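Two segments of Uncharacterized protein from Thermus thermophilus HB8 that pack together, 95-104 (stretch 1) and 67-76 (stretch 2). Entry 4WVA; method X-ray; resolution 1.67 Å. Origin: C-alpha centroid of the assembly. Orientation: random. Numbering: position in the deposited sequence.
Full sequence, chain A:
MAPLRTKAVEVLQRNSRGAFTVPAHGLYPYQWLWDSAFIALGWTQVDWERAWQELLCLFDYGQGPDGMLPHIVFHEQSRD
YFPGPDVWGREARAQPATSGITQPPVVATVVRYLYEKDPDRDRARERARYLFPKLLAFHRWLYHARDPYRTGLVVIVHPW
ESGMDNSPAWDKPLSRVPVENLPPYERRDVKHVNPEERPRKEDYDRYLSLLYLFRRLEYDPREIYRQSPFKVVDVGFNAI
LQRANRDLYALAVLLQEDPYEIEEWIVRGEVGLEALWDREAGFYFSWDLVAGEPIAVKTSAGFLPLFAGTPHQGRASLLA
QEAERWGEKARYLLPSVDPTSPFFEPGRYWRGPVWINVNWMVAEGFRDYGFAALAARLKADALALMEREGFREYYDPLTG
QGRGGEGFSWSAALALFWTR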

ATOM      1  N   GLN A  95      15.429  35.650  22.997  1.00 32.29           N
ATOM      2  CA  GLN A  95      14.915  35.403  21.653  1.00 32.16           C
ATOM      3  C   GLN A  95      16.048  35.340  20.627  1.00 26.94           C
ATOM      4  O   GLN A  95      16.346  36.320  19.954  1.00 25.08           O
ATOM      5  CB  GLN A  95      13.903  36.487  21.272  1.00 36.36           C
ATOM      6  CG  GLN A  95      12.600  36.423  22.058  1.00 41.34           C
ATOM      7  CD  GLN A  95      11.749  35.215  21.690  1.00 45.11           C
ATOM      8  OE1 GLN A  95      12.018  34.091  22.131  1.00 49.54           O
ATOM      9  NE2 GLN A  95      10.711  35.438  20.884  1.00 47.91           N
ATOM     10  N   PRO A  96      16.687  34.169  20.490  1.00 21.32           N
ATOM     11  CA  PRO A  96      17.791  34.093  19.547  1.00 19.02           C
ATOM     12  C   PRO A  96      17.332  34.188  18.097  1.00 17.84           C
ATOM     13  O   PRO A  96      16.174  33.877  17.781  1.00 17.39           O
ATOM     14  CB  PRO A  96      18.400  32.708  19.820  1.00 19.91           C
ATOM     15  CG  PRO A  96      17.300  31.917  20.440  1.00 20.03           C
ATOM     16  CD  PRO A  96      16.430  32.889  21.178  1.00 21.81           C
ATOM     17  N   ALA A  97      18.236  34.627  17.230  1.00 16.41           N
ATOM     18  CA  ALA A  97      18.029  34.566  15.785  1.00 15.81           C
ATOM     19  C   ALA A  97      18.032  33.114  15.337  1.00 14.68           C
ATOM     20  O   ALA A  97      18.522  32.237  16.065  1.00 13.97           O
ATOM     21  CB  ALA A  97      19.138  35.298  15.066  1.00 15.97           C
ATOM     22  N   THR A  98      17.511  32.879  14.139  1.00 14.17           N
ATOM     23  CA  THR A  98      17.510  31.545  13.516  1.00 14.33           C
ATOM     24  C   THR A  98      17.875  31.654  12.038  1.00 14.46           C
ATOM     25  O   THR A  98      17.919  32.745  11.474  1.00 14.89           O
ATOM     26  CB  THR A  98      16.128  30.845  13.597  1.00 13.99           C
ATOM     27  OG1 THR A  98      15.211  31.438  12.666  1.00 14.45           O
ATOM     28  CG2 THR A  98      15.520  30.881  14.990  1.00 14.33           C
ATOM     29  N   SER A  99      18.119  30.509  11.399  1.00 14.25           N
ATOM     30  CA  SER A  99      18.293  30.465   9.946  1.00 13.66           C
ATOM     31  C   SER A  99      16.918  30.650   9.295  1.00 13.54           C
ATOM     32  O   SER A  99      15.897  30.689   9.965  1.00 13.49           O
ATOM     33  CB  SER A  99      18.888  29.133   9.515  1.00 13.99           C
ATOM     34  OG  SER A  99      17.973  28.087   9.818  1.00 13.06           O
ATOM     35  N   GLY A 100      16.902  30.726   7.976  1.00 14.27           N
ATOM     36  CA  GLY A 100      15.689  30.956   7.214  1.00 14.12           C
ATOM     37  C   GLY A 100      15.357  29.821   6.265  1.00 14.49           C
ATOM     38  O   GLY A 100      14.595  30.012   5.304  1.00 15.04           O
ATOM     39  N   ILE A 101      15.917  28.644   6.556  1.00 13.79           N
ATOM     40  CA  ILE A 101      15.632  27.411   5.813  1.00 13.27           C
ATOM     41  C   ILE A 101      15.398  26.296   6.834  1.00 12.47           C
ATOM     42  O   ILE A 101      15.626  26.485   8.022  1.00 11.38           O
ATOM     43  CB  ILE A 101      16.780  27.019   4.871  1.00 13.51           C
ATOM     44  CG1 ILE A 101      18.108  26.870   5.642  1.00 13.59           C
ATOM     45  CG2 ILE A 101      16.918  28.028   3.730  1.00 13.59           C
ATOM     46  CD1 ILE A 101      19.246  26.276   4.844  1.00 13.86           C
ATOM     47  N   THR A 102      14.945  25.130   6.364  1.00 11.70           N
ATOM     48  CA  THR A 102      14.600  24.028   7.256  1.00 11.09           C
ATOM     49  C   THR A 102      15.546  22.825   7.080  1.00 11.08           C
ATOM     50  O   THR A 102      16.629  22.956   6.513  1.00 10.79           O
ATOM     51  CB  THR A 102      13.102  23.673   7.098  1.00 11.16           C
ATOM     52  OG1 THR A 102      12.665  22.829   8.175  1.00 10.79           O
ATOM     53  CG2 THR A 102      12.780  23.051   5.753  1.00 11.14           C
ATOM     54  N   GLN A 103      15.155  21.671   7.625  1.00 10.73           N
ATOM     55  CA  GLN A 103      15.991  20.456   7.550  1.00 10.24           C
ATOM     56  C   GLN A 103      15.062  19.250   7.647  1.00 10.21           C
ATOM     57  O   GLN A 103      13.884  19.408   7.928  1.00  9.83           O
ATOM     58  CB  GLN A 103      17.028  20.415   8.677  1.00 10.52           C
ATOM     59  CG  GLN A 103      18.463  20.563   8.193  1.00 10.55           C
ATOM     60  CD  GLN A 103      19.496  20.314   9.289  1.00 10.25           C
ATOM     61  OE1 GLN A 103      19.165  20.142  10.480  1.00 10.03           O
ATOM     62  NE2 GLN A 103      20.750  20.289   8.896  1.00 10.61           N
ATOM     63  N   PRO A 104      15.595  18.034   7.434  1.00 10.09           N
ATOM     64  CA  PRO A 104      14.662  16.902   7.389  1.00 10.05           C
ATOM     65  C   PRO A 104      13.877  16.716   8.694  1.00 10.17           C
ATOM     66  O   PRO A 104      14.469  16.692   9.783  1.00 10.83           O
ATOM     67  CB  PRO A 104      15.587  15.706   7.113  1.00  9.91           C
ATOM     68  CG  PRO A 104      16.747  16.318   6.391  1.00  9.72           C
ATOM     69  CD  PRO A 104      16.963  17.615   7.096  1.00 10.02           C
TER
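Stretch 2, residues 67-76: GMLPHIVFHE

Stretch 2 runs antiparallel to stretch 1, largely extended but broken by a turn of the backbone at His 71, with Phe 74 CA 5.3 Å from Ala 97 CA, Val 73 CA 4.5 Å from Thr 98 CA and Pro 70 CA 4.5 Å from Thr 102 CA. Its backbone forms a short strand through Ile 72 and Val 73, after a loop that includes Gly 67, whose positive phi of 98° suits glycine. The contact buries 706 Å² in total, and His 71 contributes the most.

At His 71 the strand has not yet begun: with phi/psi of -75/-22° the chain kinks, and the CA-to-CB bond points toward stretch 1. The side chain (chi1 88°, p) brings His 71 ND1 within 2.8 Å of Ser 99 OG, a hydrogen bond in which either atom could be the donor. The backbone is held as well, His 71 N donating to Ile 101 O at 2.9 Å. Ile 101 CD1 covers one face of the imidazole, 3.9 Å from the centroid of the His 71 ring, while Gln 103 CG packs against His 71 CB at 3.5 Å.

Ser 99 is the counterpart on stretch 1. Besides its hydroxyl contact with the histidine, Ser 99 N donates to Ile 72 O at 3.0 Å, and Ser 99 O lies 3.4 Å from Pro 70 CB. Two residues before His 71, Leu 69 O accepts a hydrogen bond from Thr 102 OG1 at 2.8 Å, which fastens the loop beside the proline.

Further along, Phe 74 N donates to Ala 97 O at 2.8 Å. The phenyl group (chi1 -65°, m) leans forward along stretch 1, from Ala 97 toward Ser 99: Phe 74 CD2 is 4.3 Å from Ala 97 CB, and Phe 74 CE2 reaches Thr 98 C at 3.6 Å. A water bridges Phe 74 and Ala 97, donating to Phe 74 O (2.7 Å) and accepting from Ala 97 N (2.9 Å). Pro 96 CG meets Val 73 CG1 at 3.8 Å.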

ATOM      1  N   GLY A  67       4.924  28.617  11.682  1.00 13.80           N
ATOM      2  CA  GLY A  67       5.123  27.180  11.908  1.00 12.94           C
ATOM      3  C   GLY A  67       6.459  26.654  11.414  1.00 12.46           C
ATOM      4  O   GLY A  67       6.844  25.519  11.741  1.00 12.17           O
ATOM      5  N   MET A  68       7.194  27.449  10.645  1.00 13.12           N
ATOM      6  CA  MET A  68       8.458  26.977  10.111  1.00 13.78           C
ATOM      7  C   MET A  68       9.433  26.661  11.237  1.00 13.53           C
ATOM      8  O   MET A  68       9.613  27.467  12.147  1.00 13.14           O
ATOM      9  CB  MET A  68       9.106  28.004   9.194  1.00 16.24           C
ATOM     10  CG  MET A  68      10.280  27.396   8.457  1.00 19.18           C
ATOM     11  SD  MET A  68      11.300  28.578   7.589  1.00 26.62           S
ATOM     12  CE  MET A  68      12.153  29.235   9.025  1.00 25.98           C
ATOM     13  N   LEU A  69      10.052  25.483  11.170  1.00 12.22           N
ATOM     14  CA  LEU A  69      11.136  25.133  12.084  1.00 12.13           C
ATOM     15  C   LEU A  69      12.443  25.272  11.316  1.00 12.14           C
ATOM     16  O   LEU A  69      12.648  24.596  10.316  1.00 12.59           O
ATOM     17  CB  LEU A  69      10.948  23.714  12.612  1.00 12.59           C
ATOM     18  CG  LEU A  69      11.800  23.350  13.830  1.00 12.79           C
ATOM     19  CD1 LEU A  69      11.399  24.140  15.054  1.00 13.35           C
ATOM     20  CD2 LEU A  69      11.659  21.867  14.108  1.00 12.79           C
ATOM     21  N   PRO A  70      13.334  26.164  11.757  1.00 12.36           N
ATOM     22  CA  PRO A  70      14.557  26.460  11.015  1.00 12.21           C
ATOM     23  C   PRO A  70      15.645  25.438  11.303  1.00 12.02           C
ATOM     24  O   PRO A  70      15.598  24.806  12.357  1.00 12.81           O
ATOM     25  CB  PRO A  70      14.972  27.811  11.586  1.00 12.56           C
ATOM     26  CG  PRO A  70      14.522  27.743  12.988  1.00 12.72           C
ATOM     27  CD  PRO A  70      13.261  26.924  13.008  1.00 12.83           C
ATOM     28  N   HIS A  71      16.620  25.290  10.414  1.00 11.91           N
ATOM     29  CA  HIS A  71      17.660  24.274  10.634  1.00 11.56           C
ATOM     30  C   HIS A  71      18.675  24.669  11.699  1.00 11.49           C
ATOM     31  O   HIS A  71      19.256  23.797  12.318  1.00 10.98           O
ATOM     32  CB  HIS A  71      18.322  23.827   9.336  1.00 11.55           C
ATOM     33  CG  HIS A  71      19.489  24.644   8.893  1.00 11.34           C
ATOM     34  ND1 HIS A  71      19.428  26.007   8.679  1.00 11.43           N
ATOM     35  CD2 HIS A  71      20.726  24.257   8.507  1.00 10.92           C
ATOM     36  CE1 HIS A  71      20.591  26.425   8.209  1.00 11.09           C
ATOM     37  NE2 HIS A  71      21.397  25.379   8.100  1.00 11.39           N
ATOM     38  N   ILE A  72      18.822  25.968  11.973  1.00 11.70           N
ATOM     39  CA  ILE A  72      19.701  26.415  13.056  1.00 11.84           C
ATOM     40  C   ILE A  72      18.995  27.433  13.939  1.00 11.92           C
ATOM     41  O   ILE A  72      18.352  28.350  13.424  1.00 12.01           O
ATOM     42  CB  ILE A  72      21.034  27.039  12.547  1.00 11.94           C
ATOM     43  CG1 ILE A  72      21.781  26.109  11.592  1.00 12.16           C
ATOM     44  CG2 ILE A  72      21.954  27.345  13.735  1.00 12.32           C
ATOM     45  CD1 ILE A  72      22.960  26.768  10.887  1.00 11.88           C
ATOM     46  N   VAL A  73      19.111  27.242  15.257  1.00 11.79           N
ATOM     47  CA  VAL A  73      18.760  28.236  16.254  1.00 12.32           C
ATOM     48  C   VAL A  73      20.077  28.796  16.799  1.00 12.29           C
ATOM     49  O   VAL A  73      20.877  28.064  17.416  1.00 11.49           O
ATOM     50  CB  VAL A  73      17.925  27.661  17.413  1.00 12.69           C
ATOM     51  CG1 VAL A  73      17.484  28.761  18.357  1.00 13.15           C
ATOM     52  CG2 VAL A  73      16.702  26.930  16.885  1.00 13.59           C
ATOM     53  N   PHE A  74      20.295  30.086  16.566  1.00 12.80           N
ATOM     54  CA  PHE A  74      21.576  30.731  16.907  1.00 13.17           C
ATOM     55  C   PHE A  74      21.612  31.197  18.377  1.00 14.33           C
ATOM     56  O   PHE A  74      21.777  32.401  18.680  1.00 14.32           O
ATOM     57  CB  PHE A  74      21.866  31.902  15.951  1.00 13.68           C
ATOM     58  CG  PHE A  74      22.089  31.494  14.512  1.00 13.27           C
ATOM     59  CD1 PHE A  74      23.175  30.710  14.163  1.00 13.34           C
ATOM     60  CD2 PHE A  74      21.226  31.908  13.490  1.00 13.32           C
ATOM     61  CE1 PHE A  74      23.411  30.351  12.842  1.00 13.20           C
ATOM     62  CE2 PHE A  74      21.457  31.543  12.172  1.00 12.92           C
ATOM     63  CZ  PHE A  74      22.551  30.765  11.843  1.00 13.12           C
ATOM     64  N   HIS A  75      21.478  30.248  19.296  1.00 14.20           N
ATOM     65  CA  HIS A  75      21.611  30.548  20.716  1.00 14.38           C
ATOM     66  C   HIS A  75      22.925  31.275  21.013  1.00 15.86           C
ATOM     67  O   HIS A  75      23.973  30.896  20.500  1.00 14.62           O
ATOM     68  CB  HIS A  75      21.600  29.281  21.566  1.00 14.32           C
ATOM     69  CG  HIS A  75      20.377  28.435  21.402  1.00 13.36           C
ATOM     70  ND1 HIS A  75      19.155  28.762  21.951  1.00 12.94           N
ATOM     71  CD2 HIS A  75      20.195  27.263  20.742  1.00 13.09           C
ATOM     72  CE1 HIS A  75      18.279  27.815  21.659  1.00 13.40           C
ATOM     73  NE2 HIS A  75      18.888  26.893  20.934  1.00 12.92           N
ATOM     74  N   GLU A  76      22.836  32.306  21.852  1.00 19.89           N
ATOM     75  CA  GLU A  76      24.020  33.012  22.359  1.00 24.34           C
ATOM     76  C   GLU A  76      24.752  32.120  23.363  1.00 27.32           C
ATOM     77  O   GLU A  76      24.114  31.360  24.100  1.00 28.30           O
ATOM     78  CB  GLU A  76      23.624  34.335  23.034  1.00 28.89           C
ATOM     79  CG  GLU A  76      22.853  35.293  22.124  1.00 32.96           C
ATOM     80  CD  GLU A  76      22.979  36.768  22.512  1.00 37.61           C
ATOM     81  OE1 GLU A  76      23.822  37.111  23.376  1.00 42.65           O
ATOM     82  OE2 GLU A  76      22.240  37.600  21.928  1.00 41.49           O
TER
HETATM   83  O   HOH W   1      20.955  34.966  18.140  1.00 23.46           O